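CT398 (Chlamydia trachomatis, PDB 4ILO) is of unknown function but pairs a long coiled-coil hairpin with a zinc ribbon, an architecture consistent with a possible role in binding DNA or RNA. Local coordinates at residues H31-L35 and I149-I153; K52-M56 and Q121-E125. One frame throughout, in Å; residues are numbered along the deposited sequence.

Contact 1: residues H31-L35 and I149-I153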
loop_
_atom_site.group_PDB
_atom_site.type_symbol
_atom_site.label_atom_id
_atom_site.label_comp_id
_atom_site.label_asym_id
_atom_site.label_seq_id
_atom_site.Cartn_x
_atom_site.Cartn_y
_atom_site.Cartn_z
ATOM N N HIS A 31 4.492 -2.249 -10.527
ATOM C CA HIS A 31 3.173 -2.880 -10.502
ATOM C C HIS A 31 2.775 -3.278 -9.085
ATOM O O HIS A 31 1.611 -3.119 -8.698
ATOM C CB HIS A 31 3.152 -4.118 -11.410
ATOM C CG HIS A 31 3.224 -3.806 -12.870
ATOM N ND1 HIS A 31 2.656 -2.678 -13.418
ATOM C CD2 HIS A 31 3.794 -4.481 -13.903
ATOM C CE1 HIS A 31 2.880 -2.665 -14.724
ATOM N NE2 HIS A 31 3.571 -3.745 -15.041
ATOM N N GLN A 32 3.725 -3.798 -8.292
ATOM C CA GLN A 32 3.398 -4.178 -6.915
ATOM C C GLN A 32 3.048 -2.961 -6.062
ATOM O O GLN A 32 2.158 -3.034 -5.205
ATOM C CB GLN A 32 4.547 -4.965 -6.277
ATOM C CG GLN A 32 4.784 -6.356 -6.874
ATOM C CD GLN A 32 6.053 -6.994 -6.329
ATOM O OE1 GLN A 32 7.000 -6.294 -6.004
ATOM N NE2 GLN A 32 6.073 -8.314 -6.227
ATOM N N ASN A 33 3.723 -1.829 -6.279
ATOM C CA ASN A 33 3.337 -0.607 -5.574
ATOM C C ASN A 33 1.921 -0.187 -5.939
ATOM O O ASN A 33 1.166 0.273 -5.077
ATOM C CB ASN A 33 4.281 0.536 -5.928
ATOM C CG ASN A 33 5.718 0.247 -5.563
ATOM O OD1 ASN A 33 6.017 -0.704 -4.819
ATOM N ND2 ASN A 33 6.629 1.083 -6.077
ATOM N N GLU A 34 1.574 -0.287 -7.234
ATOM C CA GLU A 34 0.242 0.069 -7.724
ATOM C C GLU A 34 -0.833 -0.816 -7.100
ATOM O O GLU A 34 -1.931 -0.334 -6.787
ATOM C CB GLU A 34 0.207 -0.031 -9.251
ATOM C CG GLU A 34 -0.726 0.949 -10.000
ATOM C CD GLU A 34 -0.585 0.828 -11.543
ATOM O OE1 GLU A 34 0.272 0.019 -12.023
ATOM O OE2 GLU A 34 -1.325 1.546 -12.274
ATOM N N LEU A 35 -0.528 -2.108 -6.894
ATOM C CA LEU A 35 -1.453 -3.020 -6.208
ATOM C C LEU A 35 -1.628 -2.644 -4.735
ATOM O O LEU A 35 -2.755 -2.541 -4.232
ATOM C CB LEU A 35 -0.924 -4.454 -6.305
ATOM C CG LEU A 35 -1.255 -5.283 -7.552
ATOM C CD1 LEU A 35 -0.833 -6.766 -7.387
ATOM C CD2 LEU A 35 -2.743 -5.184 -7.894
ATOM N N ILE A 149 -3.097 -6.023 -13.642
ATOM C CA ILE A 149 -1.767 -5.825 -13.081
ATOM C C ILE A 149 -1.146 -7.165 -12.717
ATOM O O ILE A 149 0.044 -7.391 -12.952
ATOM C CB ILE A 149 -1.810 -4.881 -11.860
ATOM C CG1 ILE A 149 -2.086 -3.439 -12.311
ATOM C CG2 ILE A 149 -0.443 -4.938 -11.151
ATOM C CD1 ILE A 149 -2.579 -2.479 -11.178
ATOM N N ARG A 150 -1.928 -8.061 -12.090
ATOM C CA ARG A 150 -1.357 -9.326 -11.633
ATOM C C ARG A 150 -0.941 -10.185 -12.816
ATOM O O ARG A 150 0.073 -10.895 -12.751
ATOM C CB ARG A 150 -2.325 -10.094 -10.721
ATOM C CG ARG A 150 -2.630 -9.432 -9.364
ATOM C CD ARG A 150 -3.375 -10.378 -8.410
ATOM N NE ARG A 150 -4.278 -9.663 -7.501
ATOM C CZ ARG A 150 -5.595 -9.499 -7.693
ATOM N NH1 ARG A 150 -6.221 -10.007 -8.764
ATOM N NH2 ARG A 150 -6.305 -8.830 -6.794
ATOM N N GLU A 151 -1.704 -10.131 -13.909
ATOM C CA GLU A 151 -1.301 -10.867 -15.099
ATOM C C GLU A 151 -0.020 -10.298 -15.698
ATOM O O GLU A 151 0.802 -11.049 -16.242
ATOM C CB GLU A 151 -2.430 -10.885 -16.131
ATOM C CG GLU A 151 -2.158 -11.818 -17.329
ATOM C CD GLU A 151 -2.141 -13.294 -16.933
ATOM O OE1 GLU A 151 -3.040 -13.685 -16.147
ATOM O OE2 GLU A 151 -1.239 -14.048 -17.401
ATOM N N ASN A 152 0.174 -8.979 -15.615
ATOM C CA ASN A 152 1.417 -8.404 -16.122
ATOM C C ASN A 152 2.603 -8.888 -15.297
ATOM O O ASN A 152 3.629 -9.287 -15.851
ATOM C CB ASN A 152 1.338 -6.870 -16.136
ATOM C CG ASN A 152 0.463 -6.316 -17.290
ATOM O OD1 ASN A 152 -0.431 -7.002 -17.818
ATOM N ND2 ASN A 152 0.719 -5.064 -17.670
ATOM N N ILE A 153 2.464 -8.885 -13.975
ATOM C CA ILE A 153 3.481 -9.473 -13.112
ATOM C C ILE A 153 3.752 -10.922 -13.505
ATOM O O ILE A 153 4.912 -11.331 -13.645
ATOM C CB ILE A 153 3.064 -9.359 -11.640
ATOM C CG1 ILE A 153 3.132 -7.900 -11.184
ATOM C CG2 ILE A 153 3.951 -10.241 -10.775
ATOM C CD1 ILE A 153 2.552 -7.657 -9.802
#
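The carbonyl oxygen of H31 is met from two directions: it accepts the helical hydrogen bond of L35 N at 3.0 Å, and CG2 of I149 reaches over from the other helix to lie 3.7 Å from that same H31 O. With no hydrogen bond spanning 31-35 and 149-153, apolar packing joins them. I149 is central. Its CG2 methyl stands anti to its own backbone N, a consequence of chi1 near -72°, and from there presses on CB of H31 and, at 3.7 Å, on CG of L35. I149 and L35 lie alongside each other, pointing opposite ways, which brings CD2 of L35 against the same methyl. The other branch of I149 ends in CD1, 3.9 Å from CD of E34, so the carboxylate group itself borders the apolar strip. That carboxylate also places OE1 in the plane of the H31 ring, at its edge.

I153, one turn on, fills the next position: its CG1 is 3.8 Å from CB of H31, while its CD1 meets CG of Q32, whose chain crosses at about a right angle. The imidazole of H31 reaches N152, its NE2 4.0 Å from CB of that residue. At L35, CD1 lies 3.8 Å from CG of R150, whose guanidinium runs on to salt bridges with E146 and E147 of its own helix. The axes of the two short segments, 10.0 Å apart at 155°, and the apolar seam centred on I149 are those of an antiparallel coiled coil.

Contact 2: residues K52-M56 and Q121-E125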
loop_
_atom_site.group_PDB
_atom_site.type_symbol
_atom_site.label_atom_id
_atom_site.label_comp_id
_atom_site.label_asym_id
_atom_site.label_seq_id
_atom_site.Cartn_x
_atom_site.Cartn_y
_atom_site.Cartn_z
ATOM N N LYS A 52 -17.519 2.655 12.123
ATOM C CA LYS A 52 -18.912 3.077 12.122
ATOM C C LYS A 52 -19.811 1.973 12.654
ATOM O O LYS A 52 -20.746 2.233 13.428
ATOM C CB LYS A 52 -19.354 3.516 10.729
ATOM C CG LYS A 52 -20.271 4.692 10.775
ATOM C CD LYS A 52 -19.416 5.852 11.200
ATOM C CE LYS A 52 -20.194 7.061 11.421
ATOM N NZ LYS A 52 -19.229 8.115 11.768
ATOM N N GLU A 53 -19.525 0.731 12.291
ATOM C CA GLU A 53 -20.317 -0.374 12.820
ATOM C C GLU A 53 -20.206 -0.459 14.343
ATOM O O GLU A 53 -21.218 -0.612 15.038
ATOM C CB GLU A 53 -19.907 -1.671 12.129
ATOM C CG GLU A 53 -20.380 -1.693 10.675
ATOM C CD GLU A 53 -20.058 -3.011 9.939
ATOM O OE1 GLU A 53 -19.152 -3.742 10.386
ATOM O OE2 GLU A 53 -20.725 -3.317 8.917
ATOM N N GLN A 54 -18.999 -0.296 14.892
ATOM C CA GLN A 54 -18.856 -0.400 16.348
ATOM C C GLN A 54 -19.572 0.737 17.052
ATOM O O GLN A 54 -20.099 0.561 18.156
ATOM C CB GLN A 54 -17.384 -0.413 16.750
ATOM C CG GLN A 54 -16.623 -1.593 16.121
ATOM C CD GLN A 54 -15.162 -1.622 16.515
ATOM O OE1 GLN A 54 -14.734 -0.847 17.386
ATOM N NE2 GLN A 54 -14.377 -2.516 15.870
ATOM N N GLU A 55 -19.542 1.919 16.447
ATOM C CA GLU A 55 -20.258 3.065 16.977
ATOM C C GLU A 55 -21.765 2.828 16.937
ATOM O O GLU A 55 -22.470 3.174 17.888
ATOM C CB GLU A 55 -19.819 4.296 16.184
ATOM C CG GLU A 55 -20.688 5.510 16.226
ATOM C CD GLU A 55 -20.101 6.646 15.381
ATOM O OE1 GLU A 55 -18.862 6.616 15.081
ATOM O OE2 GLU A 55 -20.889 7.554 15.030
ATOM N N MET A 56 -22.266 2.188 15.872
ATOM C CA MET A 56 -23.685 1.881 15.778
ATOM C C MET A 56 -24.074 0.871 16.822
ATOM O O MET A 56 -25.211 0.888 17.306
ATOM C CB MET A 56 -24.059 1.251 14.433
ATOM C CG MET A 56 -23.914 2.156 13.193
ATOM S SD MET A 56 -24.717 3.726 13.407
ATOM C CE MET A 56 -26.395 3.239 13.085
ATOM N N GLN A 121 -27.871 8.053 15.791
ATOM C CA GLN A 121 -27.953 6.781 15.103
ATOM C C GLN A 121 -28.480 6.962 13.679
ATOM O O GLN A 121 -27.973 6.325 12.738
ATOM C CB GLN A 121 -28.795 5.800 15.912
ATOM C CG GLN A 121 -29.110 4.458 15.178
ATOM C CD GLN A 121 -30.255 3.696 15.848
ATOM O OE1 GLN A 121 -31.410 4.166 15.885
ATOM N NE2 GLN A 121 -29.938 2.526 16.398
ATOM N N ALA A 122 -29.464 7.849 13.488
ATOM C CA ALA A 122 -30.012 8.062 12.143
ATOM C C ALA A 122 -28.956 8.625 11.192
ATOM O O ALA A 122 -28.819 8.160 10.059
ATOM C CB ALA A 122 -31.253 8.958 12.162
ATOM N N GLY A 123 -28.198 9.627 11.640
ATOM C CA GLY A 123 -27.165 10.205 10.796
ATOM C C GLY A 123 -25.992 9.264 10.574
ATOM O O GLY A 123 -25.420 9.220 9.483
ATOM N N SER A 124 -25.624 8.494 11.603
ATOM C CA SER A 124 -24.541 7.530 11.460
ATOM C C SER A 124 -24.922 6.362 10.555
ATOM O O SER A 124 -24.055 5.808 9.863
ATOM C CB SER A 124 -24.106 7.028 12.819
ATOM O OG SER A 124 -23.514 8.120 13.501
ATOM N N GLU A 125 -26.194 5.935 10.582
ATOM C CA GLU A 125 -26.673 4.959 9.617
ATOM C C GLU A 125 -26.548 5.502 8.186
ATOM O O GLU A 125 -26.114 4.786 7.268
ATOM C CB GLU A 125 -28.126 4.589 9.955
ATOM C CG GLU A 125 -28.820 3.656 8.967
ATOM C CD GLU A 125 -28.261 2.231 8.962
ATOM O OE1 GLU A 125 -27.628 1.801 9.955
ATOM O OE2 GLU A 125 -28.449 1.529 7.938
HETATM O O HOH W 1 -27.404 1.252 15.995
#
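M56 crosses to the other helix with a doubly bent chain. CB and CG only carry the chain across; contact begins at SD, which the turn at chi2 (-51°) brings to within 3.4 Å of CB of S124. A second bend, at chi3, delivers the terminal methyl into the groove between Q121 and E125: CE is 3.5 Å from the carbonyl O of Q121 and 3.6 Å from CG of Q121, whose side chain it crosses at about a right angle. On the E125 side, CE of M56 touches OE1 at 3.7 Å.

Polar groups flank this thioether. A water bridges the helices, donating to M56 O at 2.6 Å and accepting from Q121 NE2 at 2.9 Å. OG of S124 hydrogen-bonds to the carbonyl O of K120 in its own helix; it also lies 3.1 Å from OE2 of E55, but with a single proton to give, the bond between helices is not settled. At the end of its extended chain, the carboxylate of E55 has, through OE1, a long salt bridge to NZ of K52.

Aliphatic residues continue the packing along the pair: K52 touches L127 and L128 of helix 90-171, M56 also rests on L128, and Q121 meets L59 and I63 of helix 2-86, which runs antiparallel beside it.

In the fold
Both contacts join the same two partners, helix 2-86 and helix 90-171, at separate levels of one antiparallel hairpin. Their centres lie about 36 Å apart and their nearest atoms about 22 Å apart, so neither touches the other. Along the chain the order is 31-35, 52-56, 121-125, 149-153: both segments of contact 2 fall between those of contact 1, and contact 2 stands closer to the hairpin turn. All four segments belong to the coiled-coil hairpin domain, whereas the zinc-binding cysteines come later in the chain. The pair illustrates how a long, thin coiled coil is held by successive local contacts, here a mainly apolar one and one of mixed character.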